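Local coordinates for protein VP24 (White spot syndrome virus, PDB 5HLJ) that serves as a major envelope protein of the virus particle, probably held in the viral membrane by a transmembrane helix, at residues 80-92 / 145-157. Sequence-based numbering, arbitrary orientation.
Sequences TLNVNKAESKELE and LVFGATFDEDIDD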
loop_
_atom_site.group_PDB
_atom_site.type_symbol
_atom_site.label_atom_id
_atom_site.label_comp_id
_atom_site.label_asym_id
_atom_site.label_seq_id
_atom_site.Cartn_x
_atom_site.Cartn_y
_atom_site.Cartn_z
ATOM N N THR A 80 17.759 -14.048 -5.979
ATOM C CA THR A 80 18.284 -13.878 -4.629
ATOM C C THR A 80 17.513 -14.761 -3.659
ATOM O O THR A 80 17.824 -14.811 -2.467
ATOM C CB THR A 80 18.188 -12.437 -4.149
ATOM O OG1 THR A 80 16.807 -12.044 -4.165
ATOM C CG2 THR A 80 19.007 -11.513 -5.045
ATOM N N LEU A 81 16.508 -15.449 -4.185
ATOM C CA LEU A 81 15.542 -16.187 -3.385
ATOM C C LEU A 81 15.493 -17.669 -3.762
ATOM O O LEU A 81 15.540 -18.008 -4.942
ATOM C CB LEU A 81 14.154 -15.577 -3.574
ATOM C CG LEU A 81 13.484 -14.626 -2.580
ATOM C CD1 LEU A 81 14.456 -13.814 -1.736
ATOM C CD2 LEU A 81 12.477 -13.733 -3.331
ATOM N N ASN A 82 15.367 -18.548 -2.771
ATOM C CA ASN A 82 15.143 -19.963 -3.053
ATOM C C ASN A 82 13.724 -20.198 -3.514
ATOM O O ASN A 82 12.843 -20.442 -2.702
ATOM C CB ASN A 82 15.386 -20.853 -1.829
ATOM C CG ASN A 82 16.795 -20.777 -1.312
ATOM O OD1 ASN A 82 17.720 -20.318 -2.002
ATOM N ND2 ASN A 82 16.978 -21.235 -0.074
ATOM N N VAL A 83 13.486 -20.132 -4.806
ATOM C CA VAL A 83 12.189 -20.535 -5.299
ATOM C C VAL A 83 12.168 -22.040 -5.549
ATOM O O VAL A 83 13.177 -22.638 -5.930
ATOM C CB VAL A 83 11.824 -19.784 -6.582
ATOM C CG1 VAL A 83 11.512 -18.306 -6.258
ATOM C CG2 VAL A 83 12.949 -19.909 -7.582
ATOM N N ASN A 84 11.013 -22.647 -5.318
ATOM C CA ASN A 84 10.816 -24.043 -5.649
ATOM C C ASN A 84 10.542 -24.161 -7.143
ATOM O O ASN A 84 9.407 -23.986 -7.607
ATOM C CB ASN A 84 9.674 -24.633 -4.804
ATOM C CG ASN A 84 9.373 -26.085 -5.141
ATOM O OD1 ASN A 84 10.050 -26.702 -5.966
ATOM N ND2 ASN A 84 8.353 -26.640 -4.496
ATOM N N LYS A 85 11.590 -24.468 -7.898
ATOM C CA LYS A 85 11.481 -24.548 -9.350
ATOM C C LYS A 85 10.665 -25.760 -9.807
ATOM O O LYS A 85 10.312 -25.858 -10.973
ATOM C CB LYS A 85 12.878 -24.553 -9.965
ATOM C CG LYS A 85 13.806 -23.552 -9.279
ATOM C CD LYS A 85 15.062 -23.258 -10.071
ATOM C CE LYS A 85 15.998 -22.331 -9.292
ATOM N NZ LYS A 85 17.133 -21.845 -10.128
ATOM N N ALA A 86 10.322 -26.657 -8.882
ATOM C CA ALA A 86 9.445 -27.787 -9.207
ATOM C C ALA A 86 8.005 -27.354 -9.488
ATOM O O ALA A 86 7.224 -28.113 -10.065
ATOM C CB ALA A 86 9.459 -28.812 -8.085
ATOM N N GLU A 87 7.649 -26.149 -9.043
ATOM C CA GLU A 87 6.314 -25.596 -9.262
ATOM C C GLU A 87 6.436 -24.161 -9.730
ATOM O O GLU A 87 7.549 -23.663 -9.914
ATOM C CB GLU A 87 5.482 -25.658 -7.992
ATOM C CG GLU A 87 5.131 -27.051 -7.529
ATOM C CD GLU A 87 4.732 -27.082 -6.064
ATOM O OE1 GLU A 87 3.680 -26.508 -5.717
ATOM O OE2 GLU A 87 5.477 -27.676 -5.253
ATOM N N SER A 88 5.307 -23.480 -9.915
ATOM C CA SER A 88 5.376 -22.074 -10.296
ATOM C C SER A 88 4.535 -21.192 -9.361
ATOM O O SER A 88 3.794 -20.330 -9.829
ATOM C CB SER A 88 4.940 -21.892 -11.752
ATOM O OG SER A 88 3.646 -22.426 -11.955
ATOM N N LYS A 89 4.674 -21.417 -8.052
ATOM C CA LYS A 89 3.964 -20.659 -7.018
ATOM C C LYS A 89 4.840 -19.573 -6.415
ATOM O O LYS A 89 4.347 -18.525 -5.981
ATOM C CB LYS A 89 3.474 -21.579 -5.897
ATOM C CG LYS A 89 2.498 -22.591 -6.378
ATOM C CD LYS A 89 2.026 -23.517 -5.288
ATOM C CE LYS A 89 1.212 -24.643 -5.929
ATOM N NZ LYS A 89 0.372 -25.383 -4.964
ATOM N N GLU A 90 6.141 -19.835 -6.387
ATOM C CA GLU A 90 7.098 -18.918 -5.792
ATOM C C GLU A 90 7.849 -18.181 -6.884
ATOM O O GLU A 90 8.589 -18.790 -7.649
ATOM C CB GLU A 90 8.054 -19.675 -4.873
ATOM C CG GLU A 90 7.323 -20.525 -3.850
ATOM C CD GLU A 90 8.250 -21.218 -2.849
ATOM O OE1 GLU A 90 9.451 -21.428 -3.159
ATOM O OE2 GLU A 90 7.766 -21.541 -1.740
ATOM N N LEU A 91 7.628 -16.869 -6.968
ATOM C CA LEU A 91 8.137 -16.068 -8.083
ATOM C C LEU A 91 9.001 -14.920 -7.611
ATOM O O LEU A 91 8.804 -14.380 -6.523
ATOM C CB LEU A 91 6.985 -15.517 -8.925
ATOM C CG LEU A 91 6.523 -16.308 -10.149
ATOM C CD1 LEU A 91 6.149 -17.729 -9.768
ATOM C CD2 LEU A 91 5.339 -15.610 -10.827
ATOM N N GLU A 92 9.957 -14.535 -8.440
ATOM C CA GLU A 92 10.833 -13.438 -8.082
ATOM C C GLU A 92 10.965 -12.461 -9.245
ATOM O O GLU A 92 11.055 -12.859 -10.401
ATOM C CB GLU A 92 12.197 -13.978 -7.649
ATOM C CG GLU A 92 13.199 -12.913 -7.186
ATOM C CD GLU A 92 14.538 -13.504 -6.751
ATOM O OE1 GLU A 92 14.681 -14.754 -6.712
ATOM O OE2 GLU A 92 15.460 -12.716 -6.450
ATOM N N LEU A 145 17.206 -4.817 -8.094
ATOM C CA LEU A 145 15.929 -4.573 -7.425
ATOM C C LEU A 145 15.110 -5.842 -7.478
ATOM O O LEU A 145 14.923 -6.410 -8.553
ATOM C CB LEU A 145 15.168 -3.416 -8.079
ATOM C CG LEU A 145 13.767 -3.063 -7.553
ATOM C CD1 LEU A 145 13.823 -2.591 -6.127
ATOM C CD2 LEU A 145 13.104 -1.965 -8.418
ATOM N N VAL A 146 14.651 -6.321 -6.323
ATOM C CA VAL A 146 13.876 -7.554 -6.318
ATOM C C VAL A 146 12.640 -7.457 -5.426
ATOM O O VAL A 146 12.604 -6.704 -4.451
ATOM C CB VAL A 146 14.732 -8.802 -5.849
ATOM C CG1 VAL A 146 16.152 -8.760 -6.393
ATOM C CG2 VAL A 146 14.765 -8.933 -4.352
ATOM N N PHE A 147 11.620 -8.231 -5.772
ATOM C CA PHE A 147 10.566 -8.549 -4.825
ATOM C C PHE A 147 10.146 -9.982 -5.101
ATOM O O PHE A 147 10.346 -10.499 -6.212
ATOM C CB PHE A 147 9.384 -7.562 -4.920
ATOM C CG PHE A 147 8.477 -7.785 -6.107
ATOM C CD1 PHE A 147 7.449 -8.710 -6.048
ATOM C CD2 PHE A 147 8.639 -7.048 -7.265
ATOM C CE1 PHE A 147 6.618 -8.918 -7.132
ATOM C CE2 PHE A 147 7.803 -7.244 -8.354
ATOM C CZ PHE A 147 6.798 -8.188 -8.292
ATOM N N GLY A 148 9.609 -10.643 -4.084
ATOM C CA GLY A 148 9.092 -11.982 -4.268
ATOM C C GLY A 148 7.595 -12.038 -4.072
ATOM O O GLY A 148 6.999 -11.194 -3.391
ATOM N N ALA A 149 6.971 -13.027 -4.692
ATOM C CA ALA A 149 5.567 -13.290 -4.427
ATOM C C ALA A 149 5.387 -14.785 -4.365
ATOM O O ALA A 149 5.861 -15.505 -5.234
ATOM C CB ALA A 149 4.661 -12.671 -5.503
ATOM N N THR A 150 4.719 -15.251 -3.322
ATOM C CA THR A 150 4.419 -16.658 -3.198
ATOM C C THR A 150 2.913 -16.853 -3.262
ATOM O O THR A 150 2.175 -16.428 -2.369
ATOM C CB THR A 150 5.008 -17.240 -1.895
ATOM O OG1 THR A 150 6.430 -17.303 -2.021
ATOM C CG2 THR A 150 4.479 -18.658 -1.622
ATOM N N PHE A 151 2.469 -17.502 -4.330
ATOM C CA PHE A 151 1.047 -17.721 -4.582
ATOM C C PHE A 151 0.508 -19.034 -3.990
ATOM O O PHE A 151 1.265 -19.965 -3.736
ATOM C CB PHE A 151 0.780 -17.695 -6.093
ATOM C CG PHE A 151 1.097 -16.381 -6.738
ATOM C CD1 PHE A 151 0.124 -15.399 -6.859
ATOM C CD2 PHE A 151 2.375 -16.121 -7.226
ATOM C CE1 PHE A 151 0.422 -14.177 -7.451
ATOM C CE2 PHE A 151 2.678 -14.909 -7.832
ATOM C CZ PHE A 151 1.704 -13.931 -7.943
ATOM N N ASP A 152 -0.810 -19.094 -3.789
ATOM C CA ASP A 152 -1.493 -20.330 -3.392
ATOM C C ASP A 152 -1.437 -21.359 -4.521
ATOM O O ASP A 152 -1.137 -22.537 -4.289
ATOM C CB ASP A 152 -2.957 -20.055 -3.024
ATOM C CG ASP A 152 -3.123 -19.530 -1.608
ATOM O OD1 ASP A 152 -2.105 -19.311 -0.918
ATOM O OD2 ASP A 152 -4.276 -19.313 -1.182
ATOM N N GLU A 153 -1.718 -20.885 -5.738
ATOM C CA GLU A 153 -1.835 -21.714 -6.932
ATOM C C GLU A 153 -0.724 -21.397 -7.940
ATOM O O GLU A 153 -0.260 -20.253 -8.016
ATOM C CB GLU A 153 -3.194 -21.500 -7.604
ATOM C CG GLU A 153 -4.443 -21.968 -6.816
ATOM C CD GLU A 153 -4.290 -23.348 -6.161
ATOM O OE1 GLU A 153 -3.674 -24.254 -6.774
ATOM O OE2 GLU A 153 -4.808 -23.532 -5.034
ATOM N N ASP A 154 -0.321 -22.403 -8.722
ATOM C CA ASP A 154 0.671 -22.235 -9.788
ATOM C C ASP A 154 0.324 -21.105 -10.736
ATOM O O ASP A 154 -0.829 -20.952 -11.158
ATOM C CB ASP A 154 0.819 -23.517 -10.632
ATOM C CG ASP A 154 1.597 -24.626 -9.929
ATOM O OD1 ASP A 154 2.554 -24.358 -9.162
ATOM O OD2 ASP A 154 1.241 -25.794 -10.171
ATOM N N ILE A 155 1.336 -20.341 -11.115
ATOM C CA ILE A 155 1.165 -19.374 -12.183
ATOM C C ILE A 155 1.318 -20.048 -13.557
ATOM O O ILE A 155 2.312 -20.728 -13.824
ATOM C CB ILE A 155 2.170 -18.216 -12.037
ATOM C CG1 ILE A 155 1.920 -17.480 -10.713
ATOM C CG2 ILE A 155 2.071 -17.260 -13.219
ATOM C CD1 ILE A 155 0.523 -16.895 -10.617
ATOM N N ASP A 156 0.320 -19.863 -14.416
ATOM C CA ASP A 156 0.367 -20.344 -15.793
ATOM C C ASP A 156 -0.185 -19.272 -16.735
ATOM O O ASP A 156 -0.201 -18.094 -16.393
ATOM C CB ASP A 156 -0.428 -21.637 -15.948
ATOM C CG ASP A 156 -1.890 -21.471 -15.564
ATOM O OD1 ASP A 156 -2.596 -20.649 -16.201
ATOM O OD2 ASP A 156 -2.343 -22.176 -14.630
ATOM N N ASP A 157 -0.673 -19.680 -17.902
ATOM C CA ASP A 157 -1.105 -18.715 -18.911
ATOM C C ASP A 157 -2.467 -18.093 -18.638
ATOM O O ASP A 157 -2.847 -17.124 -19.288
ATOM C CB ASP A 157 -1.137 -19.365 -20.295
ATOM C CG ASP A 157 0.241 -19.612 -20.846
ATOM O OD1 ASP A 157 0.978 -18.612 -21.025
ATOM O OD2 ASP A 157 0.579 -20.792 -21.112
HETATM O O HOH W 1 -2.371 -25.940 -4.220
#
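Ser88 meets Asp154 and Ile155 through three hydrogen bonds joining the loop that leads into strand 90-99 to the loop leaving strand 141-151. Ser88 N reaches Asp154 OD1 at 3.0 Å from above the carboxylate plane. Ser88 O accepts from Ile155 N at 2.8 Å, and Ser88 OG donates to Ile155 O at 2.9 Å. A chi1 of 56° puts the hydroxyl there, between the backbone N and carbonyl carbon. Lys89 runs extended along 151-154: Lys89 CG lies 3.3 Å from Asp154 OD1, and NZ ends in a weak bond to Asp152 O and a salt bridge to Glu87 OE1. This lysine probably eases the proximity of the Glu87 and Asp154 carboxylates, whose planes stand 80° apart with Glu87 OE1 4.2 Å from Asp154 OD1. Lys89 O accepts from Phe151 N in a nearly straight bond (174°) and lies at the edge of the Phe151 ring. Leu91 CD2 packs 3.9 Å from Ile155 CG1 and approaches the ring obliquely.

Leu91 and Ala149 form the antiparallel hydrogen-bonded pair: Leu91 N donates to Ala149 O at 2.8 Å and Ala149 N to Leu91 O. The non-hydrogen-bonded pairs Glu90-Thr150 and Glu92-Gly148 flank it. Glu90 CG runs beside Thr150 OG1, pointing the same way, while Thr80 OG1 meets Val146 CG2 tip to tip at 3.7 Å. Glu92 OE2 accepts from Thr80 N and OG1, tying the loop at Thr80 back onto strand 90-99.

In the mixed sheet, strand 141-151 runs between 128-131 and 90-99; Phe34 of strand 33-42 packs on Leu91, Ala149 and Phe151, and Phe123 of the second subunit on Thr150.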